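Local coordinates for protein putative acyl-CoA dehydrogenase (Burkholderia xenovorans, PDB 5JSC) that binds flavin-adenine dinucleotide and is a putative member of the acyl-CoA dehydrogenase family of flavoproteins, at residues V281-A284 with A285-M289; L304-M307 with A308-I311. All coordinates share one frame; numbering follows the deposited sequence. Where two conformers were deposited one is given.

In the fold
Both contacts are local, each joining residues one helical turn apart in the C-terminal domain, and together they show how place in the fold sets the chemistry of such a pair. Contact 1 lies at the C-terminal end of helix 250-286, is partly buried, and stacks two arginines, one of which, Arg287, grips the diphosphate of FAD. Contact 2 sits within helix 298-325, is largely buried, and is dominated by ordinary helical bonds, with one polar pair beside a sulfate ion. Their centres are about 17 Å apart, yet the two helices touch where Ala284 CB meets Leu304 CD1 at 3.8 Å. Both contacts also reach the second subunit.

Contact 1. Residues V281-A284 with A285-M289; sequences VARA and ASRKM. With FAD (flavin-adenine dinucleotide), chain T.
Val281 O accepts the backbone N-H of Ala285 in the last regular turns of helix 250-286. One residue on, Ala282 O takes both the hydroxyl of Ser286, with OG 3.0 Å from that oxygen, and a weak bond from Ser286 N. The serine OG sits between its own N and carbonyl carbon, within reach of Ala282 O. Ala282 and Ala285 both pack on His400 of a second subunit. Arg283 carries most of the contact. Its carbonyl O receives Arg287 N at 2.9 Å, just as the chain leaves helical geometry, while its side chain runs alongside that of Arg287 in the same direction: both have CG anti to the backbone N and bend at chi2 (67° in Arg283, 63° in Arg287). The two guanidinium groups are stacked, their centres 4.5 Å apart and their planes 17° apart; Arg283 NH2 lies over one face of the Arg287 group, near its rim, 3.6 Å from CZ of Arg287. The anionic diphosphate lies at the edge of the Arg287 group and probably stabilises the stacked pair, though both bonds come from Arg287: NE donates to FAD O2A at 2.8 Å, and NH2 to FAD O2P at 2.9 Å. Arg287 NH1 bonds to Pro149 O of a third subunit, fixing the group further. Ala284 closes the segment, its methyl packed against helix 298-325. This helix C-terminus supplies one side of an FAD diphosphate site completed by a third subunit, in an acyl-CoA dehydrogenase fold.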
loop_
_atom_site.group_PDB
_atom_site.type_symbol
_atom_site.label_atom_id
_atom_site.label_comp_id
_atom_site.label_asym_id
_atom_site.label_seq_id
_atom_site.Cartn_x
_atom_site.Cartn_y
_atom_site.Cartn_z
ATOM N N VAL C 281 -16.977 10.408 9.518
ATOM C CA VAL C 281 -16.940 10.552 10.968
ATOM C C VAL C 281 -18.358 10.600 11.535
ATOM O O VAL C 281 -18.622 10.020 12.596
ATOM C CB VAL C 281 -16.080 11.770 11.380
ATOM C CG1 VAL C 281 -16.771 13.109 11.094
ATOM C CG2 VAL C 281 -15.664 11.662 12.852
ATOM N N ALA C 282 -19.294 11.253 10.836
ATOM C CA ALA C 282 -20.669 11.277 11.321
ATOM C C ALA C 282 -21.271 9.876 11.364
ATOM O O ALA C 282 -21.992 9.534 12.306
ATOM C CB ALA C 282 -21.520 12.196 10.451
ATOM N N ARG C 283 -20.996 9.057 10.345
ATOM C CA ARG C 283 -21.541 7.702 10.316
ATOM C C ARG C 283 -20.891 6.825 11.377
ATOM O O ARG C 283 -21.576 6.031 12.035
ATOM C CB ARG C 283 -21.360 7.099 8.925
ATOM C CG ARG C 283 -21.984 5.716 8.765
ATOM C CD ARG C 283 -23.507 5.781 8.856
ATOM N NE ARG C 283 -24.088 4.505 8.443
ATOM C CZ ARG C 283 -25.353 4.327 8.075
ATOM N NH1 ARG C 283 -26.203 5.350 8.071
ATOM N NH2 ARG C 283 -25.763 3.121 7.694
ATOM N N ALA C 284 -19.579 6.981 11.584
ATOM C CA ALA C 284 -18.901 6.245 12.645
ATOM C C ALA C 284 -19.517 6.557 14.006
ATOM O O ALA C 284 -19.719 5.659 14.834
ATOM C CB ALA C 284 -17.405 6.579 12.637
ATOM N N ALA C 285 -19.842 7.826 14.245
ATOM C CA ALA C 285 -20.384 8.234 15.534
ATOM C C ALA C 285 -21.825 7.781 15.724
ATOM O O ALA C 285 -22.240 7.506 16.857
ATOM C CB ALA C 285 -20.293 9.752 15.676
ATOM N N SER C 286 -22.603 7.705 14.645
ATOM C CA SER C 286 -24.037 7.476 14.760
ATOM C C SER C 286 -24.460 6.028 14.549
ATOM O O SER C 286 -25.536 5.653 15.031
ATOM C CB SER C 286 -24.803 8.356 13.767
ATOM O OG SER C 286 -24.531 7.973 12.430
ATOM N N ARG C 287 -23.664 5.208 13.858
ATOM C CA ARG C 287 -24.102 3.863 13.482
ATOM C C ARG C 287 -23.933 2.910 14.659
ATOM O O ARG C 287 -22.809 2.570 15.040
ATOM C CB ARG C 287 -23.323 3.365 12.269
ATOM C CG ARG C 287 -23.769 1.993 11.768
ATOM C CD ARG C 287 -25.209 2.016 11.278
ATOM N NE ARG C 287 -25.544 0.811 10.506
ATOM C CZ ARG C 287 -26.754 0.544 10.026
ATOM N NH1 ARG C 287 -27.748 1.395 10.246
ATOM N NH2 ARG C 287 -26.973 -0.566 9.323
ATOM N N LYS C 288 -25.051 2.458 15.223
ATOM C CA LYS C 288 -25.015 1.512 16.329
ATOM C C LYS C 288 -24.788 0.096 15.809
ATOM O O LYS C 288 -25.387 -0.319 14.812
ATOM C CB LYS C 288 -26.321 1.571 17.119
ATOM C CG LYS C 288 -26.602 2.924 17.751
ATOM C CD LYS C 288 -27.938 2.891 18.529
ATOM C CE LYS C 288 -28.302 4.245 19.106
ATOM N NZ LYS C 288 -28.756 5.193 18.054
ATOM N N MET C 289 -23.905 -0.638 16.479
ATOM C CA MET C 289 -23.637 -2.026 16.127
ATOM C C MET C 289 -22.867 -2.681 17.260
ATOM O O MET C 289 -22.054 -2.035 17.935
ATOM C CB MET C 289 -22.837 -2.147 14.824
ATOM C CG MET C 289 -21.565 -1.299 14.807
ATOM S SD MET C 289 -20.376 -1.745 13.518
ATOM C CE MET C 289 -21.338 -1.415 12.034
HETATM P PA FAD T . -22.950 -1.889 8.689
HETATM O O1A FAD T . -23.305 -3.148 9.402
HETATM O O2A FAD T . -23.483 -0.611 9.297
HETATM O O5B FAD T . -21.377 -1.826 8.555
HETATM C C5B FAD T . -20.760 -0.629 8.039
HETATM C C4B FAD T . -19.292 -0.937 7.903
HETATM O O4B FAD T . -18.744 -1.179 9.213
HETATM C C3B FAD T . -18.964 -2.220 7.151
HETATM O O3B FAD T . -19.041 -2.069 5.735
HETATM C C2B FAD T . -17.549 -2.519 7.647
HETATM O O2B FAD T . -16.586 -1.791 6.887
HETATM C C1B FAD T . -17.598 -2.003 9.095
HETATM N N9A FAD T . -17.672 -3.038 10.123
HETATM C C8A FAD T . -18.660 -3.973 10.282
HETATM N N7A FAD T . -18.528 -4.712 11.357
HETATM C C5A FAD T . -17.367 -4.232 11.946
HETATM C C6A FAD T . -16.691 -4.582 13.128
HETATM N N6A FAD T . -17.098 -5.551 13.960
HETATM N N1A FAD T . -15.568 -3.896 13.436
HETATM C C2A FAD T . -15.156 -2.932 12.606
HETATM N N3A FAD T . -15.710 -2.516 11.465
HETATM C C4A FAD T . -16.825 -3.206 11.191
HETATM N N1 FAD T . -28.449 -8.465 2.432
HETATM C C2 FAD T . -29.327 -9.509 2.455
HETATM O O2 FAD T . -29.793 -9.953 3.511
HETATM N N3 FAD T . -29.703 -10.104 1.277
HETATM C C4 FAD T . -29.262 -9.756 0.015
HETATM O O4 FAD T . -29.731 -10.304 -0.974
HETATM C C4X FAD T . -28.314 -8.677 -0.004
HETATM N N5 FAD T . -27.896 -8.243 -1.165
HETATM C C5X FAD T . -27.131 -7.089 -1.191
HETATM C C6 FAD T . -26.814 -6.522 -2.428
HETATM C C7 FAD T . -26.150 -5.304 -2.512
HETATM C C7M FAD T . -25.860 -4.702 -3.865
HETATM C C8 FAD T . -25.774 -4.643 -1.335
HETATM C C8M FAD T . -25.060 -3.314 -1.385
HETATM C C9 FAD T . -26.072 -5.212 -0.103
HETATM C C9A FAD T . -26.751 -6.424 -0.018
HETATM N N10 FAD T . -27.162 -6.968 1.217
HETATM C C10 FAD T . -27.972 -8.078 1.257
HETATM C "C1'" FAD T . -26.816 -6.270 2.463
HETATM C "C2'" FAD T . -25.362 -6.451 2.888
HETATM O "O2'" FAD T . -25.133 -7.784 3.348
HETATM C "C3'" FAD T . -25.028 -5.455 4.000
HETATM O "O3'" FAD T . -25.020 -4.164 3.402
HETATM C "C4'" FAD T . -23.683 -5.691 4.691
HETATM O "O4'" FAD T . -23.761 -6.873 5.491
HETATM C "C5'" FAD T . -23.254 -4.513 5.540
HETATM O "O5'" FAD T . -24.316 -4.219 6.474
HETATM P P FAD T . -24.733 -2.664 6.581
HETATM O O1P FAD T . -25.049 -2.082 5.254
HETATM O O2P FAD T . -25.865 -2.568 7.565
HETATM O O3P FAD T . -23.436 -1.957 7.174
#

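Contact 2. Residues L304-M307 with A308-I311; sequences LAQM and ALTI. With SO4 (sulfate ion), chain P.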
loop_
_atom_site.group_PDB
_atom_site.type_symbol
_atom_site.label_atom_id
_atom_site.label_comp_id
_atom_site.label_asym_id
_atom_site.label_seq_id
_atom_site.Cartn_x
_atom_site.Cartn_y
_atom_site.Cartn_z
ATOM N N LEU C 304 -10.448 6.261 10.114
ATOM C CA LEU C 304 -10.706 7.696 10.190
ATOM C C LEU C 304 -9.401 8.464 10.323
ATOM O O LEU C 304 -9.229 9.523 9.708
ATOM C CB LEU C 304 -11.622 8.004 11.379
ATOM C CG LEU C 304 -13.064 7.509 11.287
ATOM C CD1 LEU C 304 -13.792 7.674 12.623
ATOM C CD2 LEU C 304 -13.817 8.216 10.162
ATOM N N ALA C 305 -8.468 7.944 11.133
ATOM C CA ALA C 305 -7.181 8.611 11.318
ATOM C C ALA C 305 -6.438 8.745 9.999
ATOM O O ALA C 305 -5.884 9.809 9.696
ATOM C CB ALA C 305 -6.325 7.849 12.328
ATOM N N GLN C 306 -6.429 7.674 9.196
ATOM C CA GLN C 306 -5.722 7.717 7.922
ATOM C C GLN C 306 -6.416 8.648 6.944
ATOM O O GLN C 306 -5.749 9.350 6.170
ATOM C CB GLN C 306 -5.597 6.310 7.329
ATOM C CG GLN C 306 -4.945 6.318 5.936
ATOM C CD GLN C 306 -3.495 6.800 5.938
ATOM O OE1 GLN C 306 -3.166 7.862 5.377
ATOM N NE2 GLN C 306 -2.616 6.011 6.539
ATOM N N MET C 307 -7.752 8.683 6.974
ATOM C CA MET C 307 -8.473 9.655 6.156
ATOM C C MET C 307 -8.028 11.068 6.503
ATOM O O MET C 307 -7.708 11.870 5.618
ATOM C CB MET C 307 -9.982 9.496 6.354
ATOM C CG MET C 307 -10.519 8.167 5.813
ATOM S SD MET C 307 -12.154 7.746 6.448
ATOM C CE MET C 307 -13.132 9.002 5.632
ATOM N N ALA C 308 -7.965 11.373 7.801
ATOM C CA ALA C 308 -7.578 12.708 8.246
ATOM C C ALA C 308 -6.119 13.013 7.924
ATOM O O ALA C 308 -5.780 14.149 7.561
ATOM C CB ALA C 308 -7.832 12.840 9.746
ATOM N N LEU C 309 -5.241 12.019 8.069
ATOM C CA LEU C 309 -3.833 12.209 7.727
ATOM C C LEU C 309 -3.672 12.532 6.246
ATOM O O LEU C 309 -2.955 13.470 5.870
ATOM C CB LEU C 309 -3.046 10.949 8.094
ATOM C CG LEU C 309 -1.548 10.984 7.765
ATOM C CD1 LEU C 309 -0.876 12.140 8.506
ATOM C CD2 LEU C 309 -0.887 9.646 8.110
ATOM N N THR C 310 -4.345 11.761 5.391
ATOM C CA THR C 310 -4.283 12.015 3.956
ATOM C C THR C 310 -4.809 13.405 3.625
ATOM O O THR C 310 -4.223 14.115 2.796
ATOM C CB THR C 310 -5.061 10.931 3.211
ATOM O OG1 THR C 310 -4.351 9.699 3.358
ATOM C CG2 THR C 310 -5.188 11.266 1.737
ATOM N N ILE C 311 -5.890 13.825 4.287
ATOM C CA ILE C 311 -6.436 15.159 4.048
ATOM C C ILE C 311 -5.440 16.238 4.453
ATOM O O ILE C 311 -5.234 17.217 3.718
ATOM C CB ILE C 311 -7.786 15.316 4.771
ATOM C CG1 ILE C 311 -8.870 14.604 3.959
ATOM C CG2 ILE C 311 -8.140 16.811 4.987
ATOM C CD1 ILE C 311 -10.161 14.396 4.713
HETATM S S SO4 P . -0.677 10.123 3.424
HETATM O O1 SO4 P . -0.841 11.383 4.152
HETATM O O2 SO4 P . 0.563 10.170 2.650
HETATM O O3 SO4 P . -1.811 9.931 2.510
HETATM O O4 SO4 P . -0.585 9.036 4.402
#
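Gln306 and Thr310, one turn apart on the alpha-helix 298-325 of the acyl-CoA dehydrogenase C-terminal domain, bring their polar ends together beside a sulfate ion. Gln306 OE1 lies 3.0 Å from Thr310 OG1, the two side chains crossing at a slant. The hydroxyl OG1 of Thr310 is also 2.7 Å from sulfate O3, and its single proton could serve either acceptor. With chi1 at 176°, the glutamine chain leaves the helix pointing away from its own backbone N, and a bend at chi2 (64°) carries the amide along to the threonine. Leu309 adds a nonpolar flank: its CG approaches sulfate O1 at 3.7 Å, and its CD2 comes within 4.0 Å of Gln306 OE1. The sulfate, probably from the crystallisation liquor, is held as well by Ser313 OG and by His341 NE2 of a second subunit, whose Trp340 packs on both Gln306 and Leu309. Beneath this polar cluster the backbone sets the spacing, with four successive i to i+4 bonds; that from Thr310 N to Gln306 O has an N-H...O angle of 169°. Further round the helix, Met307 packs on Val349 and Ala352 of helix 332-356 and on Met277 of helix 250-286, which Ile311 also touches. Ile311 CG1 stands beside its own backbone N, 3.4 Å from Met307 O, the oxygen to which that N donates at 3.0 Å.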